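Local atomic coordinates of possible periplasmic protein (Campylobacter jejuni, PDB entry 3RGC), a protein that is a periplasmic SurA-like chaperone that may also have peptidyl-prolyl cis-trans isomerase activity. Residues B[5-10]-B[37-42]; B[101-106]-B[236-241]; B[117-122]-B[223-228]; B[138-143]-B[163-168]. All blocks are in the same frame, centred on the assembly; numbering follows the deposited sequence.

Contact 1. Residues B[5-10]-B[37-42]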
loop_
_atom_site.group_PDB
_atom_site.type_symbol
_atom_site.label_atom_id
_atom_site.label_comp_id
_atom_site.label_asym_id
_atom_site.label_seq_id
_atom_site.Cartn_x
_atom_site.Cartn_y
_atom_site.Cartn_z
ATOM N N VAL B 5 39.230 19.248 24.981
ATOM C CA VAL B 5 38.525 20.307 24.266
ATOM C C VAL B 5 37.428 20.930 25.138
ATOM O O VAL B 5 36.770 20.251 25.922
ATOM C CB VAL B 5 37.892 19.777 22.942
ATOM C CG1 VAL B 5 37.346 20.930 22.091
ATOM C CG2 VAL B 5 38.904 18.962 22.142
ATOM N N VAL B 6 37.253 22.235 25.015
ATOM C CA VAL B 6 36.152 22.902 25.670
ATOM C C VAL B 6 35.318 23.455 24.541
ATOM O O VAL B 6 35.863 24.010 23.593
ATOM C CB VAL B 6 36.656 24.044 26.570
ATOM C CG1 VAL B 6 35.533 24.604 27.403
ATOM C CG2 VAL B 6 37.747 23.538 27.471
ATOM N N VAL B 7 34.006 23.254 24.617
ATOM C CA VAL B 7 33.074 23.747 23.610
ATOM C C VAL B 7 32.068 24.633 24.324
ATOM O O VAL B 7 31.397 24.189 25.259
ATOM C CB VAL B 7 32.345 22.601 22.903
ATOM C CG1 VAL B 7 31.384 23.150 21.826
ATOM C CG2 VAL B 7 33.349 21.643 22.302
ATOM N N ASP B 8 31.966 25.884 23.883
ATOM C CA ASP B 8 31.435 26.928 24.741
ATOM C C ASP B 8 32.277 26.875 26.002
ATOM O O ASP B 8 33.440 27.288 25.995
ATOM C CB ASP B 8 29.965 26.695 25.073
ATOM C CG ASP B 8 29.042 27.523 24.210
ATOM O OD1 ASP B 8 27.823 27.242 24.195
ATOM O OD2 ASP B 8 29.539 28.457 23.542
ATOM N N LYS B 9 31.709 26.340 27.074
ATOM C CA LYS B 9 32.486 26.126 28.287
ATOM C C LYS B 9 32.490 24.646 28.674
ATOM O O LYS B 9 33.210 24.228 29.582
ATOM C CB LYS B 9 31.950 26.993 29.430
ATOM N N GLU B 10 31.702 23.857 27.949
ATOM C CA GLU B 10 31.546 22.434 28.225
ATOM C C GLU B 10 32.767 21.595 27.822
ATOM O O GLU B 10 33.137 21.530 26.655
ATOM C CB GLU B 10 30.259 21.918 27.575
ATOM C CG GLU B 10 29.016 22.553 28.198
ATOM C CD GLU B 10 27.757 22.361 27.373
ATOM O OE1 GLU B 10 27.666 21.347 26.651
ATOM O OE2 GLU B 10 26.858 23.232 27.450
ATOM N N ASN B 37 29.799 18.148 18.264
ATOM C CA ASN B 37 28.387 18.358 17.952
ATOM C C ASN B 37 27.449 18.036 19.124
ATOM O O ASN B 37 26.460 18.731 19.330
ATOM C CB ASN B 37 27.985 17.574 16.698
ATOM C CG ASN B 37 26.526 17.766 16.332
ATOM O OD1 ASN B 37 26.155 18.753 15.691
ATOM N ND2 ASN B 37 25.688 16.815 16.731
ATOM N N GLU B 38 27.746 16.993 19.896
ATOM C CA GLU B 38 26.902 16.691 21.055
ATOM C C GLU B 38 26.909 17.834 22.045
ATOM O O GLU B 38 25.895 18.134 22.656
ATOM C CB GLU B 38 27.353 15.432 21.770
ATOM C CG GLU B 38 26.843 14.153 21.158
ATOM C CD GLU B 38 27.193 12.954 22.012
ATOM O OE1 GLU B 38 27.667 13.166 23.154
ATOM O OE2 GLU B 38 26.998 11.808 21.543
ATOM N N LYS B 39 28.054 18.478 22.219
ATOM C CA LYS B 39 28.098 19.589 23.171
ATOM C C LYS B 39 27.302 20.781 22.657
ATOM O O LYS B 39 26.659 21.476 23.432
ATOM C CB LYS B 39 29.531 19.994 23.496
ATOM C CG LYS B 39 30.347 18.893 24.138
ATOM C CD LYS B 39 29.617 18.308 25.329
ATOM C CE LYS B 39 30.440 17.232 26.002
ATOM N NZ LYS B 39 29.709 16.645 27.161
ATOM N N MET B 40 27.347 21.012 21.347
ATOM C CA MET B 40 26.556 22.076 20.743
ATOM C C MET B 40 25.074 21.828 21.009
ATOM O O MET B 40 24.344 22.750 21.347
ATOM C CB MET B 40 26.818 22.186 19.233
ATOM C CG MET B 40 28.150 22.826 18.844
ATOM S SD MET B 40 28.439 22.831 17.043
ATOM C CE MET B 40 27.027 23.715 16.559
ATOM N N GLU B 41 24.633 20.578 20.873
ATOM C CA GLU B 41 23.213 20.256 21.056
ATOM C C GLU B 41 22.783 20.458 22.495
ATOM O O GLU B 41 21.751 21.057 22.769
ATOM C CB GLU B 41 22.931 18.798 20.681
ATOM C CG GLU B 41 23.049 18.496 19.196
ATOM C CD GLU B 41 23.029 17.001 18.906
ATOM O OE1 GLU B 41 23.210 16.207 19.853
ATOM O OE2 GLU B 41 22.841 16.621 17.735
ATOM N N ILE B 42 23.577 19.926 23.415
ATOM C CA ILE B 42 23.290 20.050 24.837
ATOM C C ILE B 42 23.126 21.509 25.212
ATOM O O ILE B 42 22.218 21.867 25.958
ATOM C CB ILE B 42 24.406 19.429 25.675
ATOM C CG1 ILE B 42 24.358 17.904 25.565
ATOM C CG2 ILE B 42 24.285 19.856 27.127
ATOM C CD1 ILE B 42 25.635 17.222 26.037
#
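The apolar part of the contact is made by V7 resting on K39 and M40. V7 CB meets K39 CB at 3.9 Å, and the two side chains pass each other at a slant, so the methylene root of the lysine, not its charged tip, faces the valine. V7 CG1 stands anti to the backbone N (chi1 -179°), which directs it to the helix surface. There it lies 4.4 Å from M40 CG, a looser touch. Beyond this point M40 continues toward helix 218-244, while V7 and K39 both also touch I12 on the returning strand.

The framework for this packing is a tight beta hairpin laid against helix 30-48 of the SurA-like N-terminal region. Strands 3-7 and 10-13 are joined by a type II' turn from V7 to E10, clamped by two backbone bonds: V7 N to E10 O at 2.8 Å and E10 N to V7 O at 2.7 Å. As the closing residue of the turn, E10 sends its side chain to the same helix that V7 covers.

Polar groups approach here without bonding. Extended beyond CG, E10 brings OE1 to 3.4 Å from K39 O, two acceptors that gain nothing from one another. The same OE1 lies 3.7 Å from I42 CG2 and 3.8 Å from K39 CD, against hydrocarbon. K39 bends at chi2, which brings CD near the carboxylate, and the end of the chain leads away. E10 OE1 and K39 NZ are 5.2 Å apart; their opposite charges may attract, but they form no salt bridge.

Contact 2. Residues B[101-106]-B[236-241]; sequences KLYEKI and DYFDKL
Where the long C-terminal helix 218-244 returns to the N-terminal chaperone region, as the last helix does in SurA, Y237 and F238 meet L102, Y103 and I106 of helix 86-107. The short segments run nearly perpendicular, 95° between their N-to-C directions. Their axes come no closer than 12.4 Å, a separation that long side chains have to bridge.

I106 divides its branches between two rings. Its CG2 sits over one face of the Y237 ring, 4.3 Å from the centroid and displaced toward the rim, a CH-pi contact. Its CD1 reaches further, to 3.7 Å from Y237 CD2 and 3.4 Å from F238 CE2, approaching the phenylalanine obliquely. CG of Y237 lies anti to the backbone N (chi1 -178°), which carries the ring toward helix 86-107, whereas CG of F238 lies beside its own N. Y237 CD2 comes over the centre of the F238 ring.

Y103 and F238 meet rim to rim, Y103 CE1 being 3.4 Å from F238 CE2. Their planes are inclined by 64° and neither covers the other's face. L102 CD2 adds a looser touch at the F238 edge, 4.4 Å from CZ.

The hydroxyl of Y237 has its partner elsewhere, in a hydrogen bond to Q44 of helix 30-48. Across the two segments all the touching atoms are carbon, which implies that the perpendicular helices are held here by buried shape complementarity and dispersion, not by directed polar bonds.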
loop_
_atom_site.group_PDB
_atom_site.type_symbol
_atom_site.label_atom_id
_atom_site.label_comp_id
_atom_site.label_asym_id
_atom_site.label_seq_id
_atom_site.Cartn_x
_atom_site.Cartn_y
_atom_site.Cartn_z
ATOM N N LYS B 101 13.111 16.491 20.283
ATOM C CA LYS B 101 12.476 17.749 20.685
ATOM C C LYS B 101 13.310 18.949 20.195
ATOM O O LYS B 101 12.765 19.937 19.704
ATOM C CB LYS B 101 12.262 17.821 22.197
ATOM C CG LYS B 101 10.993 17.155 22.710
ATOM C CD LYS B 101 10.787 17.449 24.190
ATOM C CE LYS B 101 9.359 17.187 24.623
ATOM N NZ LYS B 101 9.040 17.882 25.917
ATOM N N LEU B 102 14.636 18.833 20.298
ATOM C CA LEU B 102 15.555 19.914 19.926
ATOM C C LEU B 102 15.432 20.261 18.450
ATOM O O LEU B 102 15.274 21.429 18.082
ATOM C CB LEU B 102 17.013 19.529 20.257
ATOM C CG LEU B 102 18.076 20.445 19.641
ATOM C CD1 LEU B 102 17.905 21.862 20.162
ATOM C CD2 LEU B 102 19.521 19.955 19.866
ATOM N N TYR B 103 15.494 19.242 17.601
ATOM C CA TYR B 103 15.366 19.466 16.161
ATOM C C TYR B 103 13.949 19.893 15.720
ATOM O O TYR B 103 13.797 20.592 14.723
ATOM C CB TYR B 103 15.863 18.246 15.384
ATOM C CG TYR B 103 17.340 18.030 15.579
ATOM C CD1 TYR B 103 18.248 18.949 15.113
ATOM C CD2 TYR B 103 17.820 16.929 16.260
ATOM C CE1 TYR B 103 19.599 18.774 15.306
ATOM C CE2 TYR B 103 19.170 16.746 16.464
ATOM C CZ TYR B 103 20.057 17.674 15.984
ATOM O OH TYR B 103 21.412 17.506 16.167
ATOM N N GLU B 104 12.919 19.476 16.449
ATOM C CA GLU B 104 11.569 19.984 16.180
ATOM C C GLU B 104 11.523 21.474 16.466
ATOM O O GLU B 104 11.039 22.247 15.663
ATOM C CB GLU B 104 10.535 19.343 17.099
ATOM C CG GLU B 104 10.328 17.858 16.988
ATOM C CD GLU B 104 9.480 17.330 18.147
ATOM O OE1 GLU B 104 8.748 18.136 18.776
ATOM O OE2 GLU B 104 9.558 16.117 18.444
ATOM N N LYS B 105 11.993 21.859 17.651
ATOM C CA LYS B 105 12.040 23.260 18.056
ATOM C C LYS B 105 12.788 24.088 17.015
ATOM O O LYS B 105 12.287 25.095 16.510
ATOM C CB LYS B 105 12.732 23.372 19.425
ATOM C CG LYS B 105 12.797 24.771 20.007
ATOM C CD LYS B 105 11.397 25.319 20.271
ATOM C CE LYS B 105 11.440 26.617 21.065
ATOM N NZ LYS B 105 10.089 27.256 21.191
ATOM N N ILE B 106 13.994 23.653 16.679
ATOM C CA ILE B 106 14.780 24.361 15.691
ATOM C C ILE B 106 14.008 24.507 14.393
ATOM O O ILE B 106 13.923 25.599 13.847
ATOM C CB ILE B 106 16.137 23.671 15.439
ATOM C CG1 ILE B 106 17.072 23.889 16.630
ATOM C CG2 ILE B 106 16.797 24.197 14.168
ATOM C CD1 ILE B 106 18.439 23.306 16.410
ATOM N N ASP B 236 21.964 24.714 8.315
ATOM C CA ASP B 236 22.371 26.107 8.329
ATOM C C ASP B 236 22.413 26.658 9.752
ATOM O O ASP B 236 23.306 27.431 10.113
ATOM C CB ASP B 236 21.423 26.935 7.459
ATOM C CG ASP B 236 21.699 28.424 7.542
ATOM O OD1 ASP B 236 22.624 28.903 6.851
ATOM O OD2 ASP B 236 20.985 29.118 8.299
ATOM N N TYR B 237 21.438 26.261 10.559
ATOM C CA TYR B 237 21.349 26.736 11.931
ATOM C C TYR B 237 22.597 26.313 12.707
ATOM O O TYR B 237 23.164 27.106 13.467
ATOM C CB TYR B 237 20.083 26.181 12.598
ATOM C CG TYR B 237 19.875 26.662 14.017
ATOM C CD1 TYR B 237 19.064 27.753 14.291
ATOM C CD2 TYR B 237 20.495 26.024 15.082
ATOM C CE1 TYR B 237 18.883 28.194 15.595
ATOM C CE2 TYR B 237 20.319 26.453 16.371
ATOM C CZ TYR B 237 19.513 27.536 16.625
ATOM O OH TYR B 237 19.337 27.949 17.920
ATOM N N PHE B 238 23.023 25.065 12.508
ATOM C CA PHE B 238 24.247 24.576 13.143
ATOM C C PHE B 238 25.558 25.061 12.515
ATOM O O PHE B 238 26.545 25.227 13.228
ATOM C CB PHE B 238 24.220 23.057 13.353
ATOM C CG PHE B 238 23.297 22.641 14.464
ATOM C CD1 PHE B 238 23.635 22.881 15.782
ATOM C CD2 PHE B 238 22.067 22.072 14.189
ATOM C CE1 PHE B 238 22.779 22.530 16.809
ATOM C CE2 PHE B 238 21.209 21.721 15.215
ATOM C CZ PHE B 238 21.567 21.950 16.524
ATOM N N ASP B 239 25.574 25.330 11.212
ATOM C CA ASP B 239 26.759 25.967 10.615
ATOM C C ASP B 239 27.012 27.328 11.243
ATOM O O ASP B 239 28.117 27.612 11.703
ATOM C CB ASP B 239 26.624 26.147 9.106
ATOM C CG ASP B 239 26.469 24.836 8.379
ATOM O OD1 ASP B 239 26.926 23.805 8.928
ATOM O OD2 ASP B 239 25.875 24.838 7.268
ATOM N N LYS B 240 25.982 28.170 11.248
ATOM C CA LYS B 240 26.085 29.491 11.845
ATOM C C LYS B 240 26.536 29.382 13.296
ATOM O O LYS B 240 27.176 30.284 13.829
ATOM C CB LYS B 240 24.744 30.218 11.788
ATOM C CG LYS B 240 24.339 30.726 10.412
ATOM C CD LYS B 240 23.071 31.561 10.514
ATOM C CE LYS B 240 22.672 32.153 9.177
ATOM N NZ LYS B 240 21.416 32.952 9.295
ATOM N N LEU B 241 26.185 28.275 13.938
ATOM C CA LEU B 241 26.506 28.097 15.342
ATOM C C LEU B 241 27.958 27.660 15.490
ATOM O O LEU B 241 28.675 28.158 16.354
ATOM C CB LEU B 241 25.580 27.066 15.973
ATOM C CG LEU B 241 25.430 27.201 17.483
ATOM C CD1 LEU B 241 24.949 28.599 17.816
ATOM C CD2 LEU B 241 24.473 26.146 18.013
#

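Contact 3. Residues B[117-122]-B[223-228]; sequences DGAKKF and NAYVSE
The hydroxyl of Y225 is gripped by two partners: D113, through a hydrogen bond to OD2, and a water that donates to Y225 OH at 3.0 Å. The same water donates to G118 O at 2.8 Å and so bridges the two helices. G118 O thereby serves a second donor besides F122 N of its own helix.

Helix 116-125, within the Cj1289-like family region, crosses helix 218-244 at 90°, with the segment axes 9.7 Å apart. G118 has no side chain, and the Y225 ring lies directly on its backbone, CE2 at 3.6 Å from G118 C. G118 O stands 3.7 Å above one face of that ring, offset toward the rim.

F122 reaches over the opposing helix because its CG is anti to the backbone N (chi1 180°). One face of its ring is laid on the backbone of Y225, whose CA sits 3.9 Å above the ring centre in a CH-pi contact. The two rings themselves meet obliquely, planes inclined by 39°, with F122 CD1 only 3.3 Å from Y225 CD1. A224 CB borders F122 farther round.

At the edge of the F122 ring lies the carboxylate of E228, its plane perpendicular to the ring's, and OE1 is 3.1 Å from F122 CE1. An acceptor facing the electron-poor rim is probably favourable electrostatically. E228 also has a weak bond from N232 and a long, weak ion pair with K129, which suggests that weak attractions help place the carboxylate at the ring edge.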
loop_
_atom_site.group_PDB
_atom_site.type_symbol
_atom_site.label_atom_id
_atom_site.label_comp_id
_atom_site.label_asym_id
_atom_site.label_seq_id
_atom_site.Cartn_x
_atom_site.Cartn_y
_atom_site.Cartn_z
ATOM N N ASP B 117 4.599 26.913 -7.378
ATOM C CA ASP B 117 5.748 27.258 -8.190
ATOM C C ASP B 117 7.058 26.951 -7.479
ATOM O O ASP B 117 8.008 26.515 -8.119
ATOM C CB ASP B 117 5.676 28.680 -8.770
ATOM C CG ASP B 117 5.382 29.733 -7.733
ATOM O OD1 ASP B 117 4.545 29.494 -6.831
ATOM O OD2 ASP B 117 5.987 30.819 -7.843
ATOM N N GLY B 118 7.095 27.124 -6.157
ATOM C CA GLY B 118 8.261 26.736 -5.382
ATOM C C GLY B 118 8.599 25.269 -5.597
ATOM O O GLY B 118 9.746 24.911 -5.863
ATOM N N ALA B 119 7.589 24.415 -5.493
ATOM C CA ALA B 119 7.770 22.985 -5.710
ATOM C C ALA B 119 8.186 22.671 -7.138
ATOM O O ALA B 119 9.178 21.968 -7.347
ATOM C CB ALA B 119 6.506 22.228 -5.343
ATOM N N LYS B 120 7.448 23.191 -8.120
ATOM C CA LYS B 120 7.795 22.933 -9.520
ATOM C C LYS B 120 9.270 23.190 -9.700
ATOM O O LYS B 120 10.004 22.329 -10.169
ATOM C CB LYS B 120 7.017 23.822 -10.501
ATOM C CG LYS B 120 5.528 23.545 -10.591
ATOM N N LYS B 121 9.708 24.383 -9.315
ATOM C CA LYS B 121 11.092 24.754 -9.537
ATOM C C LYS B 121 12.026 23.776 -8.829
ATOM O O LYS B 121 13.088 23.437 -9.347
ATOM C CB LYS B 121 11.351 26.194 -9.099
ATOM C CG LYS B 121 12.568 26.804 -9.764
ATOM C CD LYS B 121 12.386 26.945 -11.271
ATOM C CE LYS B 121 13.605 27.613 -11.913
ATOM N NZ LYS B 121 13.443 27.753 -13.383
ATOM N N PHE B 122 11.613 23.299 -7.662
ATOM C CA PHE B 122 12.359 22.256 -6.979
ATOM C C PHE B 122 12.406 20.980 -7.815
ATOM O O PHE B 122 13.442 20.318 -7.909
ATOM C CB PHE B 122 11.758 21.941 -5.619
ATOM C CG PHE B 122 12.495 20.869 -4.885
ATOM C CD1 PHE B 122 13.616 21.179 -4.127
ATOM C CD2 PHE B 122 12.092 19.548 -4.975
ATOM C CE1 PHE B 122 14.313 20.194 -3.455
ATOM C CE2 PHE B 122 12.781 18.554 -4.308
ATOM C CZ PHE B 122 13.894 18.875 -3.549
ATOM N N ASN B 223 6.408 17.002 -0.651
ATOM C CA ASN B 223 6.964 16.457 0.583
ATOM C C ASN B 223 8.498 16.534 0.616
ATOM O O ASN B 223 9.093 16.901 1.628
ATOM C CB ASN B 223 6.481 15.022 0.807
ATOM C CG ASN B 223 4.965 14.926 0.899
ATOM O OD1 ASN B 223 4.297 15.860 1.335
ATOM N ND2 ASN B 223 4.417 13.793 0.477
ATOM N N ALA B 224 9.126 16.208 -0.506
ATOM C CA ALA B 224 10.581 16.246 -0.625
ATOM C C ALA B 224 11.118 17.679 -0.559
ATOM O O ALA B 224 12.159 17.948 0.056
ATOM C CB ALA B 224 11.015 15.582 -1.918
ATOM N N TYR B 225 10.406 18.598 -1.203
ATOM C CA TYR B 225 10.795 20.002 -1.177
ATOM C C TYR B 225 10.769 20.497 0.252
ATOM O O TYR B 225 11.706 21.128 0.729
ATOM C CB TYR B 225 9.834 20.813 -2.035
ATOM C CG TYR B 225 10.142 22.279 -2.094
ATOM C CD1 TYR B 225 11.456 22.729 -2.187
ATOM C CD2 TYR B 225 9.113 23.221 -2.095
ATOM C CE1 TYR B 225 11.742 24.087 -2.259
ATOM C CE2 TYR B 225 9.385 24.577 -2.170
ATOM C CZ TYR B 225 10.703 25.008 -2.255
ATOM O OH TYR B 225 10.982 26.354 -2.329
ATOM N N VAL B 226 9.687 20.187 0.943
ATOM C CA VAL B 226 9.523 20.579 2.331
ATOM C C VAL B 226 10.544 19.876 3.231
ATOM O O VAL B 226 11.167 20.502 4.080
ATOM C CB VAL B 226 8.098 20.261 2.811
ATOM C CG1 VAL B 226 7.999 20.406 4.330
ATOM C CG2 VAL B 226 7.090 21.156 2.091
ATOM N N SER B 227 10.724 18.574 3.038
ATOM C CA SER B 227 11.755 17.851 3.780
ATOM C C SER B 227 13.121 18.518 3.624
ATOM O O SER B 227 13.833 18.737 4.603
ATOM C CB SER B 227 11.841 16.391 3.311
ATOM O OG SER B 227 13.198 16.007 3.150
ATOM N N GLU B 228 13.490 18.838 2.385
ATOM C CA GLU B 228 14.769 19.490 2.139
ATOM C C GLU B 228 14.892 20.871 2.758
ATOM O O GLU B 228 15.964 21.250 3.250
ATOM C CB GLU B 228 15.070 19.583 0.654
ATOM C CG GLU B 228 16.288 20.438 0.386
ATOM C CD GLU B 228 16.998 20.054 -0.885
ATOM O OE1 GLU B 228 16.514 19.138 -1.584
ATOM O OE2 GLU B 228 18.044 20.671 -1.178
HETATM O O HOH W 1 11.908 26.582 -5.209
#

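Contact 4. Residues B[138-143]-B[163-168]; sequences ANIYLS and QNASLN
The amides of N139 and N164 lie side by side on one face of the sheet, pointing the same way, their planes only 25° apart. That of N139 is held by a hydrogen bond from ND2 to E202, on the strand that flanks 135-143 on its other side.

On the reverse face I140 and A165 pack tightly, with CD1 of I140 3.2 Å from CB of A165. The first torsion of I140, at -39°, departs from the staggered value, consistent with some crowding.

Between these faces the backbones pair. A138 N bonds to A165 O at 3.1 Å, whereas the return from A165 N to A138 O, 3.0 Å, is weak. I140 and Q163 exchange two bonds of 2.9 Å, I140 N to Q163 O and Q163 N to I140 O. CA-H contacts of 3.3 Å, N164 CA to A138 O and N139 CA to Q163 O, fill the non-hydrogen-bonded pair.

Strand 163-167 thus edges an antiparallel sheet of order 2-1-4-3, an order consistent with a parvulin-like isomerase fold.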
loop_
_atom_site.group_PDB
_atom_site.type_symbol
_atom_site.label_atom_id
_atom_site.label_comp_id
_atom_site.label_asym_id
_atom_site.label_seq_id
_atom_site.Cartn_x
_atom_site.Cartn_y
_atom_site.Cartn_z
ATOM N N ALA B 138 6.432 -7.932 -12.084
ATOM C CA ALA B 138 6.201 -8.275 -10.683
ATOM C C ALA B 138 5.273 -9.468 -10.520
ATOM O O ALA B 138 4.587 -9.879 -11.459
ATOM C CB ALA B 138 5.642 -7.069 -9.918
ATOM N N ASN B 139 5.289 -10.035 -9.317
ATOM C CA ASN B 139 4.279 -10.990 -8.904
ATOM C C ASN B 139 3.091 -10.233 -8.340
ATOM O O ASN B 139 3.240 -9.490 -7.378
ATOM C CB ASN B 139 4.834 -11.904 -7.812
ATOM C CG ASN B 139 6.040 -12.682 -8.269
ATOM O OD1 ASN B 139 6.071 -13.190 -9.378
ATOM N ND2 ASN B 139 7.045 -12.776 -7.412
ATOM N N ILE B 140 1.917 -10.405 -8.932
ATOM C CA ILE B 140 0.717 -9.825 -8.336
ATOM C C ILE B 140 -0.105 -10.868 -7.604
ATOM O O ILE B 140 -0.358 -11.955 -8.130
ATOM C CB ILE B 140 -0.194 -9.166 -9.368
ATOM C CG1 ILE B 140 0.634 -8.439 -10.432
ATOM C CG2 ILE B 140 -1.179 -8.238 -8.664
ATOM C CD1 ILE B 140 -0.201 -7.629 -11.404
ATOM N N TYR B 141 -0.521 -10.521 -6.390
ATOM C CA TYR B 141 -1.413 -11.351 -5.588
ATOM C C TYR B 141 -2.773 -10.678 -5.483
ATOM O O TYR B 141 -2.846 -9.463 -5.279
ATOM C CB TYR B 141 -0.835 -11.536 -4.185
ATOM C CG TYR B 141 0.332 -12.484 -4.132
ATOM C CD1 TYR B 141 0.130 -13.846 -3.969
ATOM C CD2 TYR B 141 1.635 -12.021 -4.252
ATOM C CE1 TYR B 141 1.194 -14.724 -3.921
ATOM C CE2 TYR B 141 2.706 -12.890 -4.209
ATOM C CZ TYR B 141 2.478 -14.241 -4.042
ATOM O OH TYR B 141 3.536 -15.118 -3.994
ATOM N N LEU B 142 -3.845 -11.459 -5.605
ATOM C CA LEU B 142 -5.202 -10.903 -5.578
ATOM C C LEU B 142 -6.084 -11.535 -4.506
ATOM O O LEU B 142 -5.960 -12.717 -4.203
ATOM C CB LEU B 142 -5.879 -11.042 -6.952
ATOM C CG LEU B 142 -5.228 -10.300 -8.131
ATOM C CD1 LEU B 142 -6.000 -10.553 -9.412
ATOM C CD2 LEU B 142 -5.142 -8.804 -7.861
ATOM N N SER B 143 -6.989 -10.741 -3.950
ATOM C CA SER B 143 -7.956 -11.252 -2.993
ATOM C C SER B 143 -9.108 -10.287 -2.768
ATOM O O SER B 143 -8.961 -9.069 -2.899
ATOM C CB SER B 143 -7.272 -11.562 -1.655
ATOM O OG SER B 143 -8.218 -11.807 -0.619
ATOM N N GLN B 163 0.110 -14.064 -10.056
ATOM C CA GLN B 163 0.292 -13.907 -11.490
ATOM C C GLN B 163 1.613 -13.192 -11.673
ATOM O O GLN B 163 2.199 -12.729 -10.700
ATOM C CB GLN B 163 -0.826 -13.074 -12.106
ATOM C CG GLN B 163 -2.175 -13.764 -12.130
ATOM C CD GLN B 163 -3.291 -12.826 -12.551
ATOM O OE1 GLN B 163 -3.090 -11.614 -12.664
ATOM N NE2 GLN B 163 -4.477 -13.383 -12.788
ATOM N N ASN B 164 2.079 -13.111 -12.914
ATOM C CA ASN B 164 3.308 -12.397 -13.233
ATOM C C ASN B 164 3.057 -11.346 -14.291
ATOM O O ASN B 164 3.125 -11.630 -15.487
ATOM C CB ASN B 164 4.393 -13.358 -13.719
ATOM C CG ASN B 164 5.229 -13.899 -12.590
ATOM O OD1 ASN B 164 5.188 -13.380 -11.479
ATOM N ND2 ASN B 164 6.004 -14.940 -12.867
ATOM N N ALA B 165 2.774 -10.128 -13.848
ATOM C CA ALA B 165 2.441 -9.051 -14.768
ATOM C C ALA B 165 3.673 -8.367 -15.350
ATOM O O ALA B 165 4.633 -8.086 -14.635
ATOM C CB ALA B 165 1.550 -8.030 -14.082
ATOM N N SER B 166 3.635 -8.112 -16.654
ATOM C CA SER B 166 4.622 -7.260 -17.300
ATOM C C SER B 166 3.986 -5.900 -17.556
ATOM O O SER B 166 3.465 -5.644 -18.642
ATOM C CB SER B 166 5.098 -7.873 -18.616
ATOM O OG SER B 166 5.727 -9.122 -18.396
ATOM N N LEU B 167 4.024 -5.034 -16.547
ATOM C CA LEU B 167 3.367 -3.736 -16.624
ATOM C C LEU B 167 4.057 -2.807 -17.616
ATOM O O LEU B 167 5.064 -2.174 -17.299
ATOM C CB LEU B 167 3.302 -3.081 -15.242
ATOM N N ASN B 168 3.512 -2.752 -18.825
ATOM C CA ASN B 168 4.000 -1.851 -19.859
ATOM C C ASN B 168 3.419 -0.472 -19.615
ATOM O O ASN B 168 2.518 -0.311 -18.785
ATOM C CB ASN B 168 3.579 -2.350 -21.238
#

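From the N terminus, contact 1 closes first, a short loop that folds the opening hairpin onto helix 30-48. The chain then runs on to helix 86-107, where contact 2 opens; it closes only when helix 218-244 returns, spanning about 130 residues. Inside that loop lies contact 3, tying helix 116-125 to an earlier part of the same long helix, and contact 4 is nested within contact 3, pairing two strands of the isomerase-like domain. Contacts 1 and 2 touch through M40, which packs on F238 and L241. Contact 4 lies apart, its centre about 55 Å from that of contact 1. Helix 218-244, shared by contacts 2 and 3, ties helix 86-107 to helix 116-125.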